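Local coordinates for protein interleukin-1beta (Gallus gallus, PDB 2WRY) that probably acts as a secreted, pyrogenic cytokine of the inflammatory response that binds an interleukin-1 receptor through its mature beta-trefoil domain, at residues F12-N18 and I154-S160; Y77-V81 and R107-Y111. The contacts are given in a common frame with arbitrary orientation. Residues are numbered along the deposited sequence.

Contact 1 (F12-N18 and I154-S160); sequences FDIFDIN and IATYKLS
Residues 12-16 and 157-160 run antiparallel as extended strands, their axes 4.6 Å and their directions 160° apart. Asp13/Ser160 and Phe15/Lys158 are hydrogen-bonded pairs: Asp13 N to Ser160 O 2.8 Å, Ser160 N to Asp13 O 3.0 Å, Phe15 N to Lys158 O 3.2 Å, Lys158 N to Phe15 O 2.8 Å. Ile14/Leu159 and Asp16/Tyr157 are non-hydrogen-bonded pairs, with CA atoms 4.6 and 4.2 Å apart. A weak bond from Ile17 N to Thr156 O (3.0 Å) extends the ladder past the strand. The pairing joins the end of the first strand, 4-16, to the last strand, 157-160, of the beta-trefoil. Ile14 (tt) and Leu159 (mt) share one face, Ile14 CB 3.7 Å from Leu159 CD2; Phe12 CB lies 3.9 Å from Leu159 CD2. Ile14 CD1 also reaches CD1 of Tyr157 (3.8 Å), whose CB points sideways. Asp13, Phe15, Lys158 and Ser160 point to the other face, where a water links Asp13 OD2 (3.0 Å) and Ser160 OG (2.7 Å). Asp16 (chi1 p) makes an Asx turn, OD1 accepting from Asn18 N at 2.9 Å; its OD2 forms a salt bridge with Lys20 and a hydrogen bond with Thr135. Ile154 CG2 packs 3.8 Å from Ile17 CG2.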
ATOM      1  N   PHE A  12      -5.051 -10.446  -0.388  1.00 16.33           N
ATOM      2  CA  PHE A  12      -5.844  -9.965   0.757  1.00 16.22           C
ATOM      3  C   PHE A  12      -6.935  -9.006   0.308  1.00 15.44           C
ATOM      4  O   PHE A  12      -6.717  -8.193  -0.607  1.00 17.21           O
ATOM      5  CB  PHE A  12      -4.947  -9.203   1.760  1.00 15.98           C
ATOM      6  CG  PHE A  12      -3.992 -10.075   2.503  1.00 15.40           C
ATOM      7  CD1 PHE A  12      -4.375 -10.676   3.703  1.00 18.69           C
ATOM      8  CD2 PHE A  12      -2.696 -10.285   2.026  1.00 16.42           C
ATOM      9  CE1 PHE A  12      -3.492 -11.487   4.403  1.00 18.93           C
ATOM     10  CE2 PHE A  12      -1.807 -11.094   2.717  1.00 17.75           C
ATOM     11  CZ  PHE A  12      -2.212 -11.712   3.914  1.00 19.31           C
ATOM     12  N   ASP A  13      -8.089  -9.050   0.965  1.00 15.64           N
ATOM     13  CA  ASP A  13      -8.988  -7.908   0.912  1.00 15.76           C
ATOM     14  C   ASP A  13      -8.440  -6.862   1.872  1.00 15.31           C
ATOM     15  O   ASP A  13      -7.792  -7.211   2.861  1.00 14.79           O
ATOM     16  CB  ASP A  13     -10.401  -8.291   1.330  1.00 16.77           C
ATOM     17  CG  ASP A  13     -11.161  -8.951   0.228  1.00 22.03           C
ATOM     18  OD1 ASP A  13     -11.336  -8.332  -0.851  1.00 25.67           O
ATOM     19  OD2 ASP A  13     -11.571 -10.099   0.453  1.00 28.76           O
ATOM     20  N   ILE A  14      -8.722  -5.593   1.597  1.00 14.45           N
ATOM     21  CA  ILE A  14      -8.272  -4.519   2.489  1.00 14.71           C
ATOM     22  C   ILE A  14      -9.345  -3.457   2.629  1.00 14.37           C
ATOM     23  O   ILE A  14     -10.012  -3.106   1.658  1.00 15.56           O
ATOM     24  CB  ILE A  14      -6.954  -3.882   1.980  1.00 14.14           C
ATOM     25  CG1 ILE A  14      -6.467  -2.785   2.944  1.00 14.17           C
ATOM     26  CG2 ILE A  14      -7.103  -3.378   0.527  1.00 15.30           C
ATOM     27  CD1 ILE A  14      -5.032  -2.295   2.674  1.00 14.42           C
ATOM     28  N   PHE A  15      -9.545  -2.998   3.865  1.00 14.05           N
ATOM     29  CA  PHE A  15     -10.414  -1.865   4.142  1.00 14.45           C
ATOM     30  C   PHE A  15      -9.649  -0.975   5.109  1.00 13.40           C
ATOM     31  O   PHE A  15      -8.873  -1.476   5.911  1.00 14.01           O
ATOM     32  CB  PHE A  15     -11.689  -2.330   4.858  1.00 15.25           C
ATOM     33  CG  PHE A  15     -12.631  -3.088   3.983  1.00 19.55           C
ATOM     34  CD1 PHE A  15     -13.640  -2.420   3.292  1.00 22.52           C
ATOM     35  CD2 PHE A  15     -12.500  -4.467   3.834  1.00 22.78           C
ATOM     36  CE1 PHE A  15     -14.538  -3.119   2.464  1.00 24.02           C
ATOM     37  CE2 PHE A  15     -13.376  -5.170   2.993  1.00 25.45           C
ATOM     38  CZ  PHE A  15     -14.390  -4.492   2.317  1.00 25.85           C
ATOM     39  N   ASP A  16      -9.885   0.328   5.059  1.00 13.51           N
ATOM     40  CA  ASP A  16      -9.360   1.177   6.128  1.00 13.53           C
ATOM     41  C   ASP A  16     -10.239   1.063   7.362  1.00 13.93           C
ATOM     42  O   ASP A  16     -11.270   0.376   7.328  1.00 14.10           O
ATOM     43  CB  ASP A  16      -9.081   2.614   5.663  1.00 14.55           C
ATOM     44  CG  ASP A  16     -10.322   3.464   5.475  1.00 16.60           C
ATOM     45  OD1 ASP A  16     -11.446   3.118   5.950  1.00 14.69           O
ATOM     46  OD2 ASP A  16     -10.167   4.534   4.813  1.00 14.44           O
ATOM     47  N   ILE A  17      -9.833   1.725   8.448  1.00 14.24           N
ATOM     48  CA  ILE A  17     -10.526   1.601   9.740  1.00 15.82           C
ATOM     49  C   ILE A  17     -11.934   2.214   9.772  1.00 15.03           C
ATOM     50  O   ILE A  17     -12.707   1.997  10.747  1.00 17.49           O
ATOM     51  CB  ILE A  17      -9.625   2.219  10.894  1.00 17.57           C
ATOM     52  CG1 ILE A  17      -9.811   1.404  12.153  1.00 18.99           C
ATOM     53  CG2 ILE A  17      -9.838   3.749  11.087  1.00 16.45           C
ATOM     54  CD1 ILE A  17      -9.193   0.038  12.022  1.00 23.22           C
ATOM     55  N   ASN A  18     -12.288   2.962   8.732  1.00 13.52           N
ATOM     56  CA  ASN A  18     -13.624   3.498   8.598  1.00 14.79           C
ATOM     57  C   ASN A  18     -14.402   2.759   7.518  1.00 14.17           C
ATOM     58  O   ASN A  18     -15.425   3.250   7.039  1.00 15.51           O
ATOM     59  CB  ASN A  18     -13.572   4.986   8.283  1.00 15.94           C
ATOM     60  CG  ASN A  18     -14.899   5.667   8.545  1.00 18.44           C
ATOM     61  OD1 ASN A  18     -15.463   5.575   9.664  1.00 21.81           O
ATOM     62  ND2 ASN A  18     -15.401   6.367   7.545  1.00 19.84           N
ATOM     63  N   ILE A 154      -6.422   8.478   7.536  1.00 12.24           N
ATOM     64  CA  ILE A 154      -6.479   7.140   8.118  1.00 11.56           C
ATOM     65  C   ILE A 154      -5.274   6.382   7.564  1.00 12.56           C
ATOM     66  O   ILE A 154      -5.103   6.294   6.347  1.00 13.41           O
ATOM     67  CB  ILE A 154      -7.781   6.426   7.752  1.00 12.17           C
ATOM     68  CG1 ILE A 154      -8.966   7.131   8.436  1.00 13.49           C
ATOM     69  CG2 ILE A 154      -7.705   4.956   8.139  1.00 12.62           C
ATOM     70  CD1 ILE A 154     -10.267   6.814   7.785  1.00 16.09           C
ATOM     71  N   ALA A 155      -4.452   5.832   8.449  1.00 11.55           N
ATOM     72  CA  ALA A 155      -3.276   5.065   8.018  1.00 11.15           C
ATOM     73  C   ALA A 155      -3.325   3.639   8.601  1.00 11.77           C
ATOM     74  O   ALA A 155      -2.326   2.944   8.613  1.00 11.35           O
ATOM     75  CB  ALA A 155      -1.956   5.782   8.401  1.00 11.99           C
ATOM     76  N   THR A 156      -4.516   3.232   9.031  1.00 11.51           N
ATOM     77  CA  THR A 156      -4.746   1.953   9.706  1.00 12.18           C
ATOM     78  C   THR A 156      -5.772   1.165   8.896  1.00 13.06           C
ATOM     79  O   THR A 156      -6.839   1.715   8.524  1.00 12.42           O
ATOM     80  CB  THR A 156      -5.294   2.171  11.157  1.00 12.61           C
ATOM     81  OG1 THR A 156      -4.377   2.992  11.911  1.00 15.96           O
ATOM     82  CG2 THR A 156      -5.479   0.826  11.874  1.00 13.56           C
ATOM     83  N   TYR A 157      -5.442  -0.110   8.667  1.00 11.48           N
ATOM     84  CA  TYR A 157      -6.211  -1.001   7.768  1.00 12.55           C
ATOM     85  C   TYR A 157      -6.538  -2.307   8.444  1.00 14.52           C
ATOM     86  O   TYR A 157      -5.898  -2.720   9.413  1.00 13.69           O
ATOM     87  CB  TYR A 157      -5.408  -1.281   6.462  1.00 12.46           C
ATOM     88  CG  TYR A 157      -5.051  -0.008   5.745  1.00 12.05           C
ATOM     89  CD1 TYR A 157      -5.959   0.619   4.853  1.00 10.81           C
ATOM     90  CD2 TYR A 157      -3.855   0.637   6.036  1.00 11.46           C
ATOM     91  CE1 TYR A 157      -5.654   1.861   4.253  1.00 12.29           C
ATOM     92  CE2 TYR A 157      -3.546   1.868   5.450  1.00 12.78           C
ATOM     93  CZ  TYR A 157      -4.433   2.475   4.579  1.00 11.18           C
ATOM     94  OH  TYR A 157      -4.072   3.680   4.002  1.00 14.81           O
ATOM     95  N   LYS A 158      -7.537  -2.970   7.891  1.00 14.74           N
ATOM     96  CA  LYS A 158      -7.805  -4.341   8.281  1.00 16.88           C
ATOM     97  C   LYS A 158      -7.705  -5.191   7.032  1.00 15.58           C
ATOM     98  O   LYS A 158      -8.428  -4.948   6.074  1.00 17.06           O
ATOM     99  CB  LYS A 158      -9.183  -4.441   8.908  1.00 17.77           C
ATOM    100  CG  LYS A 158      -9.227  -3.821  10.296  1.00 21.32           C
ATOM    101  CD  LYS A 158     -10.425  -4.287  11.110  1.00 25.69           C
ATOM    102  CE  LYS A 158     -10.109  -4.111  12.585  1.00 28.48           C
ATOM    103  NZ  LYS A 158     -11.101  -4.760  13.497  1.00 33.59           N
ATOM    104  N   LEU A 159      -6.803  -6.166   7.061  1.00 17.10           N
ATOM    105  CA  LEU A 159      -6.589  -7.089   5.952  1.00 18.44           C
ATOM    106  C   LEU A 159      -7.260  -8.423   6.247  1.00 20.13           C
ATOM    107  O   LEU A 159      -7.329  -8.874   7.404  1.00 19.14           O
ATOM    108  CB  LEU A 159      -5.095  -7.327   5.749  1.00 18.94           C
ATOM    109  CG  LEU A 159      -4.167  -6.219   5.276  1.00 20.96           C
ATOM    110  CD1 LEU A 159      -2.749  -6.723   5.467  1.00 22.99           C
ATOM    111  CD2 LEU A 159      -4.403  -5.885   3.831  1.00 22.69           C
ATOM    112  N   SER A 160      -7.781  -9.047   5.207  1.00 21.32           N
ATOM    113  CA  SER A 160      -8.320 -10.385   5.384  1.00 24.35           C
ATOM    114  C   SER A 160      -7.991 -11.280   4.193  1.00 26.26           C
ATOM    115  O   SER A 160      -8.192 -10.897   3.047  1.00 24.22           O
ATOM    116  CB  SER A 160      -9.817 -10.315   5.643  1.00 24.68           C
ATOM    117  OG  SER A 160     -10.501  -9.403   4.810  1.00 26.92           O
TER
HETATM  118  O   HOH W   1     -12.454 -10.584   3.309  1.00 36.51           O

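Contact 2 (Y77-V81 and R107-Y111)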
ATOM      1  N   TYR A  77       2.166  -2.419  -9.310  1.00 12.78           N
ATOM      2  CA  TYR A  77       2.633  -2.388  -7.915  1.00 12.50           C
ATOM      3  C   TYR A  77       2.676  -0.957  -7.387  1.00 13.32           C
ATOM      4  O   TYR A  77       2.936  -0.025  -8.157  1.00 14.11           O
ATOM      5  CB  TYR A  77       4.010  -3.045  -7.764  1.00 12.90           C
ATOM      6  CG  TYR A  77       3.927  -4.554  -7.706  1.00 13.53           C
ATOM      7  CD1 TYR A  77       3.886  -5.219  -6.474  1.00 14.15           C
ATOM      8  CD2 TYR A  77       3.847  -5.325  -8.868  1.00 15.34           C
ATOM      9  CE1 TYR A  77       3.803  -6.590  -6.398  1.00 15.75           C
ATOM     10  CE2 TYR A  77       3.773  -6.713  -8.799  1.00 16.63           C
ATOM     11  CZ  TYR A  77       3.736  -7.337  -7.550  1.00 16.89           C
ATOM     12  OH  TYR A  77       3.615  -8.694  -7.432  1.00 18.61           O
ATOM     13  N   MET A  78       2.386  -0.785  -6.084  1.00 12.43           N
ATOM     14  CA  MET A  78       2.506   0.539  -5.444  1.00 12.99           C
ATOM     15  C   MET A  78       3.971   0.893  -5.288  1.00 12.51           C
ATOM     16  O   MET A  78       4.800   0.023  -5.016  1.00 13.24           O
ATOM     17  CB  MET A  78       1.875   0.521  -4.048  1.00 13.81           C
ATOM     18  CG  MET A  78       0.430   0.122  -4.078  1.00 15.20           C
ATOM     19  SD  MET A  78      -0.295   0.575  -2.482  1.00 21.07           S
ATOM     20  CE  MET A  78      -1.026   2.122  -2.883  1.00 25.23           C
ATOM     21  N   SER A  79       4.284   2.173  -5.393  1.00 12.58           N
ATOM     22  CA  SER A  79       5.665   2.621  -5.097  1.00 12.64           C
ATOM     23  C   SER A  79       5.641   4.014  -4.491  1.00 13.05           C
ATOM     24  O   SER A  79       4.694   4.752  -4.689  1.00 13.80           O
ATOM     25  CB  SER A  79       6.526   2.617  -6.373  1.00 14.47           C
ATOM     26  OG  SER A  79       6.054   3.603  -7.260  1.00 16.28           O
ATOM     27  N   CYS A  80       6.696   4.374  -3.757  1.00 13.15           N
ATOM     28  CA  CYS A  80       6.828   5.743  -3.256  1.00 13.38           C
ATOM     29  C   CYS A  80       7.986   6.401  -3.950  1.00 13.52           C
ATOM     30  O   CYS A  80       9.094   5.859  -3.975  1.00 13.94           O
ATOM     31  CB  CYS A  80       7.102   5.703  -1.765  1.00 13.56           C
ATOM     32  SG  CYS A  80       5.732   5.018  -0.904  1.00 16.74           S
ATOM     33  N   VAL A  81       7.735   7.586  -4.489  1.00 13.07           N
ATOM     34  CA  VAL A  81       8.769   8.301  -5.240  1.00 14.47           C
ATOM     35  C   VAL A  81       8.646   9.783  -4.992  1.00 13.72           C
ATOM     36  O   VAL A  81       7.575  10.269  -4.584  1.00 15.02           O
ATOM     37  CB  VAL A  81       8.670   8.036  -6.766  1.00 15.34           C
ATOM     38  CG1 VAL A  81       8.854   6.547  -7.101  1.00 17.50           C
ATOM     39  CG2 VAL A  81       7.383   8.588  -7.357  1.00 17.76           C
ATOM     40  N   ARG A 107      11.809   1.561  -3.779  1.00 13.54           N
ATOM     41  CA  ARG A 107      10.534   2.297  -3.912  1.00 13.48           C
ATOM     42  C   ARG A 107       9.310   1.387  -3.786  1.00 12.78           C
ATOM     43  O   ARG A 107       8.227   1.848  -3.373  1.00 13.13           O
ATOM     44  CB  ARG A 107      10.471   3.085  -5.243  1.00 13.85           C
ATOM     45  CG  ARG A 107      10.281   2.232  -6.501  1.00 15.12           C
ATOM     46  CD  ARG A 107      10.403   3.120  -7.710  1.00 16.37           C
ATOM     47  NE  ARG A 107      10.085   2.476  -8.984  1.00 17.34           N
ATOM     48  CZ  ARG A 107      10.979   1.843  -9.737  1.00 16.49           C
ATOM     49  NH1 ARG A 107      12.227   1.682  -9.301  1.00 17.84           N
ATOM     50  NH2 ARG A 107      10.616   1.310 -10.898  1.00 17.91           N
ATOM     51  N   PHE A 108       9.481   0.107  -4.137  1.00 12.90           N
ATOM     52  CA  PHE A 108       8.369  -0.843  -4.098  1.00 12.06           C
ATOM     53  C   PHE A 108       8.158  -1.495  -2.751  1.00 12.24           C
ATOM     54  O   PHE A 108       7.163  -2.186  -2.579  1.00 12.93           O
ATOM     55  CB  PHE A 108       8.615  -1.975  -5.093  1.00 11.96           C
ATOM     56  CG  PHE A 108       8.527  -1.527  -6.520  1.00 12.15           C
ATOM     57  CD1 PHE A 108       7.298  -1.155  -7.072  1.00 14.35           C
ATOM     58  CD2 PHE A 108       9.673  -1.487  -7.313  1.00 14.19           C
ATOM     59  CE1 PHE A 108       7.195  -0.757  -8.410  1.00 15.50           C
ATOM     60  CE2 PHE A 108       9.587  -1.067  -8.662  1.00 14.95           C
ATOM     61  CZ  PHE A 108       8.359  -0.709  -9.202  1.00 15.14           C
ATOM     62  N   ILE A 109       9.086  -1.299  -1.810  1.00 12.00           N
ATOM     63  CA  ILE A 109       9.031  -2.010  -0.534  1.00 12.57           C
ATOM     64  C   ILE A 109       8.388  -1.164   0.566  1.00 12.48           C
ATOM     65  O   ILE A 109       8.705   0.015   0.735  1.00 12.80           O
ATOM     66  CB  ILE A 109      10.449  -2.511  -0.084  1.00 13.44           C
ATOM     67  CG1 ILE A 109      11.008  -3.533  -1.078  1.00 15.01           C
ATOM     68  CG2 ILE A 109      10.423  -3.118   1.334  1.00 13.81           C
ATOM     69  CD1 ILE A 109      10.150  -4.795  -1.210  1.00 18.57           C
ATOM     70  N   PHE A 110       7.468  -1.795   1.288  1.00 11.17           N
ATOM     71  CA  PHE A 110       6.825  -1.232   2.486  1.00 11.51           C
ATOM     72  C   PHE A 110       7.043  -2.192   3.620  1.00 12.47           C
ATOM     73  O   PHE A 110       7.146  -3.394   3.403  1.00 14.19           O
ATOM     74  CB  PHE A 110       5.314  -1.055   2.267  1.00 12.34           C
ATOM     75  CG  PHE A 110       4.981  -0.096   1.147  1.00 10.53           C
ATOM     76  CD1 PHE A 110       5.038  -0.507  -0.193  1.00 11.61           C
ATOM     77  CD2 PHE A 110       4.626   1.229   1.423  1.00 11.60           C
ATOM     78  CE1 PHE A 110       4.725   0.395  -1.243  1.00 12.34           C
ATOM     79  CE2 PHE A 110       4.326   2.150   0.390  1.00 13.48           C
ATOM     80  CZ  PHE A 110       4.392   1.724  -0.959  1.00 13.72           C
ATOM     81  N   TYR A 111       7.125  -1.675   4.849  1.00 11.78           N
ATOM     82  CA  TYR A 111       7.054  -2.558   6.008  1.00 13.07           C
ATOM     83  C   TYR A 111       5.627  -2.688   6.477  1.00 13.28           C
ATOM     84  O   TYR A 111       4.939  -1.696   6.758  1.00 13.42           O
ATOM     85  CB  TYR A 111       7.957  -2.045   7.118  1.00 13.74           C
ATOM     86  CG  TYR A 111       9.413  -2.120   6.710  1.00 16.10           C
ATOM     87  CD1 TYR A 111      10.075  -3.352   6.672  1.00 18.55           C
ATOM     88  CD2 TYR A 111      10.123  -0.981   6.355  1.00 19.47           C
ATOM     89  CE1 TYR A 111      11.412  -3.449   6.320  1.00 19.98           C
ATOM     90  CE2 TYR A 111      11.489  -1.077   5.970  1.00 20.16           C
ATOM     91  CZ  TYR A 111      12.107  -2.323   5.967  1.00 19.68           C
ATOM     92  OH  TYR A 111      13.445  -2.476   5.600  1.00 24.91           O
TER
HETATM   93  O   HOH W   2       4.926  -2.424  -3.981  1.00 14.17           O
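The strand 77-81 lies across the bend at 107-110, the end-to-end directions being 115° apart, so the two meet at a crossing rather than along a ladder. Ser79 and Phe108 mark it, with CA atoms 4.5 Å apart. The carbonyl of Arg107 is the bump that presses on the strand: its O accepts from Cys80 N at 3.0 Å and touches Ser79 CA at 3.2 Å. On the Tyr77 side of this bond the backbones part, and a water fills the gap, donating to Met78 O and Phe108 O, both at 2.7 Å. Two rings come up to the strand. Phe108 brings CD1 to 3.9 Å from both Tyr77 CB and Ser79 CB, while Phe110 fits between Met78 and Cys80, with CE1 4.0 Å from Met78 CB and CE2 3.4 Å from Cys80 SG. The latter is an oblique sulfur-aromatic contact. Both rings turn an edge to Met78 O. In the beta-trefoil this buried crossing sets strand 76-83 against the turn leading into strand 110-115, and Met78 carries the packing on to Leu69, Leu89 and Leu91. The aliphatic part of Arg107 passes across the strand, CG 3.8 Å from Ser79 CB and CD 3.8 Å from Val81 CG1; its NE forms a salt bridge with Glu92, whose carboxylate also takes a hydrogen bond from Ser79 OG.

Contact 2 is nested in sequence inside the loop closed by contact 1: residues 77-81 and 107-111 both fall between 12-18 and 154-160. In space the two lie on opposite sides of the chain's centre, their centres about 17 Å apart and their nearest atoms about 8 Å apart, without touching. The same curled antiparallel sheet runs through both. Strand 4-16 pairs with 157-160 and with 45-53; 45-53 leads on to 66-71, which pairs with both 76-83 and 110-115. Strand 4-16 also spans the gap directly: its C-terminal end makes contact 1, while Phe4 near its start packs on Ile109 and Tyr111 of segment 107-111, so the first strand ties both regions of the beta-trefoil together.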